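Local coordinates for protein glutaredoxin-glutathione complex (Polygonaceae, PDB 5KQA) that probably catalyses glutathione-dependent reduction of disulfides as a monomeric glutaredoxin of the thioredoxin fold, binding glutathione in its active-site pocket, at residues S51-R63 with V107-L120. Numbering follows the deposited sequence.
Sequences SRVKKLFDQLGAR and VMEKHRDGKLVPML
K110 O takes two backbone N-H groups, from K115 N at 3.0 Å and from L116 N, in the turn that delivers L116 to L56 and L60. G114, with positive phi, is the C-prime residue of a Schellman motif ending helix 104-112: K115 N bonds K110 O, and G114 N bonds H111 O weakly. D113 OD1 adds an Asx turn by accepting from K115 N. Helix 48-60 packs against both helices joined there, with L56 as one knob, its CG anti to its own N (chi1 176°). L56 CD2 lies 3.5 Å from V107 CG1, and the same methyl meets L116 CD2 tip to tip. Its other methyl, CD1, lies over one face of the H111 ring, 4.0 Å from the centroid, a CH-pi contact. With alanine at L56, the hole among V107, M108, H111 and L116 would probably be left underfilled and the imidazole without the methyl over its face. One turn on, L60 fills the next hole, CD1 touching L116 CD2 and, at 3.9 Å, L120 CD1. F57 backs this layer, CZ against V107 CG1. Near the glutathione end, M108 CE reaches R52 NH2 at 3.6 Å. Between the two segments, then, cohesion rests on apolar fit and dispersion.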
loop_
_atom_site.group_PDB
_atom_site.type_symbol
_atom_site.label_atom_id
_atom_site.label_comp_id
_atom_site.label_asym_id
_atom_site.label_seq_id
_atom_site.Cartn_x
_atom_site.Cartn_y
_atom_site.Cartn_z
ATOM N N SER A 51 -0.124 -11.360 1.279
ATOM C CA SER A 51 1.031 -12.250 1.289
ATOM C C SER A 51 1.625 -12.432 -0.106
ATOM O O SER A 51 2.842 -12.434 -0.258
ATOM C CB SER A 51 0.658 -13.610 1.873
ATOM O OG SER A 51 0.338 -13.469 3.240
ATOM N N ARG A 52 0.771 -12.596 -1.114
ATOM C CA ARG A 52 1.238 -12.700 -2.501
ATOM C C ARG A 52 2.055 -11.487 -2.947
ATOM O O ARG A 52 3.127 -11.640 -3.548
ATOM C CB ARG A 52 0.055 -12.885 -3.463
ATOM C CG ARG A 52 -0.540 -14.284 -3.484
ATOM C CD ARG A 52 -0.473 -14.884 -4.884
ATOM N NE ARG A 52 -1.494 -14.323 -5.759
ATOM C CZ ARG A 52 -1.302 -13.993 -7.032
ATOM N NH1 ARG A 52 -2.306 -13.491 -7.734
ATOM N NH2 ARG A 52 -0.115 -14.160 -7.602
ATOM N N VAL A 53 1.555 -10.284 -2.671
ATOM C CA VAL A 53 2.229 -9.087 -3.176
ATOM C C VAL A 53 3.537 -8.883 -2.434
ATOM O O VAL A 53 4.528 -8.462 -3.029
ATOM C CB VAL A 53 1.361 -7.788 -3.074
ATOM C CG1 VAL A 53 0.068 -7.936 -3.854
ATOM C CG2 VAL A 53 1.094 -7.395 -1.639
ATOM N N LYS A 54 3.553 -9.211 -1.143
ATOM C CA LYS A 54 4.781 -9.113 -0.358
ATOM C C LYS A 54 5.840 -10.080 -0.885
ATOM O O LYS A 54 7.020 -9.735 -0.991
ATOM C CB LYS A 54 4.518 -9.400 1.124
ATOM C CG LYS A 54 3.712 -8.348 1.859
ATOM C CD LYS A 54 3.258 -8.902 3.208
ATOM C CE LYS A 54 2.215 -8.027 3.855
ATOM N NZ LYS A 54 1.680 -8.626 5.126
ATOM N N LYS A 55 5.417 -11.302 -1.187
ATOM C CA LYS A 55 6.325 -12.305 -1.738
ATOM C C LYS A 55 6.929 -11.842 -3.074
ATOM O O LYS A 55 8.126 -12.007 -3.315
ATOM C CB LYS A 55 5.583 -13.632 -1.912
ATOM C CG LYS A 55 6.465 -14.831 -2.200
ATOM C CD LYS A 55 5.656 -16.118 -2.064
ATOM C CE LYS A 55 6.518 -17.365 -2.221
ATOM N NZ LYS A 55 7.057 -17.520 -3.605
ATOM N N LEU A 56 6.100 -11.261 -3.939
ATOM C CA LEU A 56 6.582 -10.695 -5.203
ATOM C C LEU A 56 7.642 -9.623 -4.967
ATOM O O LEU A 56 8.712 -9.655 -5.569
ATOM C CB LEU A 56 5.427 -10.096 -6.014
ATOM C CG LEU A 56 5.854 -9.391 -7.315
ATOM C CD1 LEU A 56 6.191 -10.396 -8.394
ATOM C CD2 LEU A 56 4.816 -8.415 -7.807
ATOM N N PHE A 57 7.335 -8.662 -4.101
ATOM C CA PHE A 57 8.282 -7.595 -3.792
ATOM C C PHE A 57 9.562 -8.145 -3.172
ATOM O O PHE A 57 10.646 -7.645 -3.462
ATOM C CB PHE A 57 7.648 -6.557 -2.857
ATOM C CG PHE A 57 6.589 -5.739 -3.508
ATOM C CD1 PHE A 57 6.755 -5.281 -4.808
ATOM C CD2 PHE A 57 5.420 -5.435 -2.836
ATOM C CE1 PHE A 57 5.779 -4.527 -5.424
ATOM C CE2 PHE A 57 4.435 -4.684 -3.451
ATOM C CZ PHE A 57 4.617 -4.227 -4.743
ATOM N N ASP A 58 9.443 -9.163 -2.320
ATOM C CA ASP A 58 10.626 -9.816 -1.750
ATOM C C ASP A 58 11.549 -10.317 -2.861
ATOM O O ASP A 58 12.753 -10.034 -2.873
ATOM C CB ASP A 58 10.236 -10.996 -0.842
ATOM C CG ASP A 58 9.553 -10.555 0.454
ATOM O OD1 ASP A 58 9.784 -9.418 0.916
ATOM O OD2 ASP A 58 8.782 -11.362 1.019
ATOM N N GLN A 59 10.965 -11.058 -3.799
ATOM C CA GLN A 59 11.715 -11.693 -4.878
ATOM C C GLN A 59 12.300 -10.665 -5.861
ATOM O O GLN A 59 13.350 -10.896 -6.471
ATOM C CB GLN A 59 10.814 -12.703 -5.597
ATOM C CG GLN A 59 10.382 -13.855 -4.682
ATOM C CD GLN A 59 9.428 -14.831 -5.345
ATOM O OE1 GLN A 59 8.633 -14.454 -6.205
ATOM N NE2 GLN A 59 9.504 -16.095 -4.945
ATOM N N LEU A 60 11.636 -9.522 -5.993
ATOM C CA LEU A 60 12.127 -8.449 -6.856
ATOM C C LEU A 60 13.242 -7.646 -6.207
ATOM O O LEU A 60 13.856 -6.800 -6.857
ATOM C CB LEU A 60 11.002 -7.489 -7.235
ATOM C CG LEU A 60 9.867 -7.979 -8.124
ATOM C CD1 LEU A 60 8.902 -6.821 -8.344
ATOM C CD2 LEU A 60 10.390 -8.522 -9.447
ATOM N N GLY A 61 13.494 -7.886 -4.922
ATOM C CA GLY A 61 14.529 -7.153 -4.204
ATOM C C GLY A 61 14.105 -5.748 -3.799
ATOM O O GLY A 61 14.932 -4.858 -3.580
ATOM N N ALA A 62 12.800 -5.543 -3.691
ATOM C CA ALA A 62 12.272 -4.225 -3.366
ATOM C C ALA A 62 11.972 -4.119 -1.876
ATOM O O ALA A 62 11.419 -5.040 -1.281
ATOM C CB ALA A 62 11.016 -3.936 -4.192
ATOM N N ARG A 63 12.332 -3.001 -1.262
ATOM C CA ARG A 63 11.979 -2.834 0.140
ATOM C C ARG A 63 10.671 -2.062 0.265
ATOM O O ARG A 63 10.433 -1.070 -0.432
ATOM C CB ARG A 63 13.100 -2.147 0.923
ATOM C CG ARG A 63 13.209 -0.653 0.747
ATOM C CD ARG A 63 14.270 -0.117 1.701
ATOM N NE ARG A 63 15.493 -0.917 1.634
ATOM C CZ ARG A 63 16.404 -0.984 2.601
ATOM N NH1 ARG A 63 16.237 -0.300 3.728
ATOM N NH2 ARG A 63 17.483 -1.743 2.443
ATOM N N VAL A 107 -0.896 -4.854 -9.099
ATOM C CA VAL A 107 0.552 -4.990 -9.033
ATOM C C VAL A 107 1.014 -6.060 -10.012
ATOM O O VAL A 107 2.001 -5.880 -10.730
ATOM C CB VAL A 107 1.037 -5.346 -7.604
ATOM C CG1 VAL A 107 2.504 -5.763 -7.629
ATOM C CG2 VAL A 107 0.804 -4.162 -6.642
ATOM N N MET A 108 0.294 -7.175 -10.035
ATOM C CA MET A 108 0.583 -8.247 -10.982
ATOM C C MET A 108 0.461 -7.759 -12.430
ATOM O O MET A 108 1.247 -8.153 -13.295
ATOM C CB MET A 108 -0.348 -9.441 -10.741
ATOM C CG MET A 108 -0.132 -10.141 -9.412
ATOM S SD MET A 108 1.602 -10.559 -9.154
ATOM C CE MET A 108 1.595 -11.009 -7.417
ATOM N N GLU A 109 -0.522 -6.910 -12.696
ATOM C CA GLU A 109 -0.668 -6.307 -14.026
ATOM C C GLU A 109 0.572 -5.504 -14.433
ATOM O O GLU A 109 1.043 -5.610 -15.568
ATOM C CB GLU A 109 -1.912 -5.411 -14.076
ATOM C CG GLU A 109 -2.042 -4.578 -15.334
ATOM C CD GLU A 109 -2.990 -3.382 -15.162
ATOM O OE1 GLU A 109 -3.926 -3.472 -14.329
ATOM O OE2 GLU A 109 -2.790 -2.349 -15.857
ATOM N N LYS A 110 1.102 -4.704 -13.511
ATOM C CA LYS A 110 2.295 -3.906 -13.794
ATOM C C LYS A 110 3.541 -4.774 -13.954
ATOM O O LYS A 110 4.451 -4.438 -14.705
ATOM C CB LYS A 110 2.526 -2.877 -12.682
ATOM C CG LYS A 110 1.337 -1.952 -12.424
ATOM C CD LYS A 110 1.217 -0.858 -13.481
ATOM C CE LYS A 110 0.129 0.154 -13.107
ATOM N NZ LYS A 110 0.198 1.427 -13.896
ATOM N N HIS A 111 3.591 -5.881 -13.226
ATOM C CA HIS A 111 4.712 -6.803 -13.343
ATOM C C HIS A 111 4.661 -7.458 -14.723
ATOM O O HIS A 111 5.676 -7.631 -15.394
ATOM C CB HIS A 111 4.650 -7.842 -12.236
ATOM C CG HIS A 111 5.800 -8.807 -12.230
ATOM N ND1 HIS A 111 7.116 -8.402 -12.310
ATOM C CD2 HIS A 111 5.822 -10.154 -12.130
ATOM C CE1 HIS A 111 7.900 -9.465 -12.257
ATOM N NE2 HIS A 111 7.145 -10.539 -12.140
ATOM N N ARG A 112 3.448 -7.780 -15.148
ATOM C CA ARG A 112 3.210 -8.441 -16.418
ATOM C C ARG A 112 3.602 -7.563 -17.619
ATOM O O ARG A 112 4.127 -8.071 -18.607
ATOM C CB ARG A 112 1.739 -8.846 -16.500
ATOM C CG ARG A 112 1.357 -9.631 -17.736
ATOM C CD ARG A 112 -0.064 -10.196 -17.607
ATOM N NE ARG A 112 -1.084 -9.147 -17.585
ATOM C CZ ARG A 112 -1.865 -8.867 -16.541
ATOM N NH1 ARG A 112 -1.757 -9.565 -15.409
ATOM N NH2 ARG A 112 -2.760 -7.889 -16.635
ATOM N N ASP A 113 3.370 -6.251 -17.537
ATOM C CA ASP A 113 3.643 -5.394 -18.688
ATOM C C ASP A 113 5.009 -4.698 -18.588
ATOM O O ASP A 113 5.326 -3.817 -19.384
ATOM C CB ASP A 113 2.500 -4.378 -18.885
ATOM C CG ASP A 113 2.525 -3.221 -17.886
ATOM O OD1 ASP A 113 3.217 -3.305 -16.849
ATOM O OD2 ASP A 113 1.824 -2.212 -18.143
ATOM N N GLY A 114 5.819 -5.113 -17.620
ATOM C CA GLY A 114 7.196 -4.658 -17.532
ATOM C C GLY A 114 7.400 -3.289 -16.911
ATOM O O GLY A 114 8.492 -2.729 -16.981
ATOM N N LYS A 115 6.357 -2.748 -16.291
ATOM C CA LYS A 115 6.415 -1.388 -15.752
ATOM C C LYS A 115 6.824 -1.313 -14.279
ATOM O O LYS A 115 7.289 -0.274 -13.818
ATOM C CB LYS A 115 5.059 -0.701 -15.932
ATOM C CG LYS A 115 4.633 -0.555 -17.393
ATOM C CD LYS A 115 5.587 0.340 -18.167
ATOM C CE LYS A 115 5.300 0.283 -19.660
ATOM N NZ LYS A 115 5.528 -1.090 -20.184
ATOM N N LEU A 116 6.641 -2.406 -13.548
ATOM C CA LEU A 116 6.803 -2.397 -12.090
ATOM C C LEU A 116 8.235 -2.118 -11.626
ATOM O O LEU A 116 8.455 -1.271 -10.760
ATOM C CB LEU A 116 6.328 -3.732 -11.500
ATOM C CG LEU A 116 6.255 -3.840 -9.978
ATOM C CD1 LEU A 116 5.384 -2.737 -9.429
ATOM C CD2 LEU A 116 5.719 -5.211 -9.547
ATOM N N VAL A 117 9.203 -2.835 -12.183
ATOM C CA VAL A 117 10.595 -2.658 -11.755
ATOM C C VAL A 117 11.114 -1.239 -12.024
ATOM O O VAL A 117 11.759 -0.649 -11.157
ATOM C CB VAL A 117 11.526 -3.694 -12.425
ATOM C CG1 VAL A 117 12.997 -3.356 -12.179
ATOM C CG2 VAL A 117 11.207 -5.080 -11.883
ATOM N N PRO A 118 10.840 -0.684 -13.218
ATOM C CA PRO A 118 11.245 0.706 -13.468
ATOM C C PRO A 118 10.566 1.696 -12.516
ATOM O O PRO A 118 11.209 2.662 -12.108
ATOM C CB PRO A 118 10.798 0.955 -14.919
ATOM C CG PRO A 118 10.768 -0.415 -15.540
ATOM C CD PRO A 118 10.301 -1.328 -14.433
ATOM N N MET A 119 9.293 1.471 -12.188
ATOM C CA MET A 119 8.585 2.327 -11.228
ATOM C C MET A 119 9.231 2.236 -9.857
ATOM O O MET A 119 9.400 3.249 -9.169
ATOM C CB MET A 119 7.109 1.933 -11.105
ATOM C CG MET A 119 6.243 2.205 -12.317
ATOM S SD MET A 119 4.616 1.440 -12.095
ATOM C CE MET A 119 4.268 1.930 -10.419
ATOM N N LEU A 120 9.574 1.007 -9.466
ATOM C CA LEU A 120 10.195 0.740 -8.175
ATOM C C LEU A 120 11.588 1.357 -8.103
ATOM O O LEU A 120 12.016 1.840 -7.063
ATOM C CB LEU A 120 10.266 -0.771 -7.920
ATOM C CG LEU A 120 8.939 -1.455 -7.572
ATOM C CD1 LEU A 120 9.084 -2.972 -7.597
ATOM C CD2 LEU A 120 8.440 -1.011 -6.204
#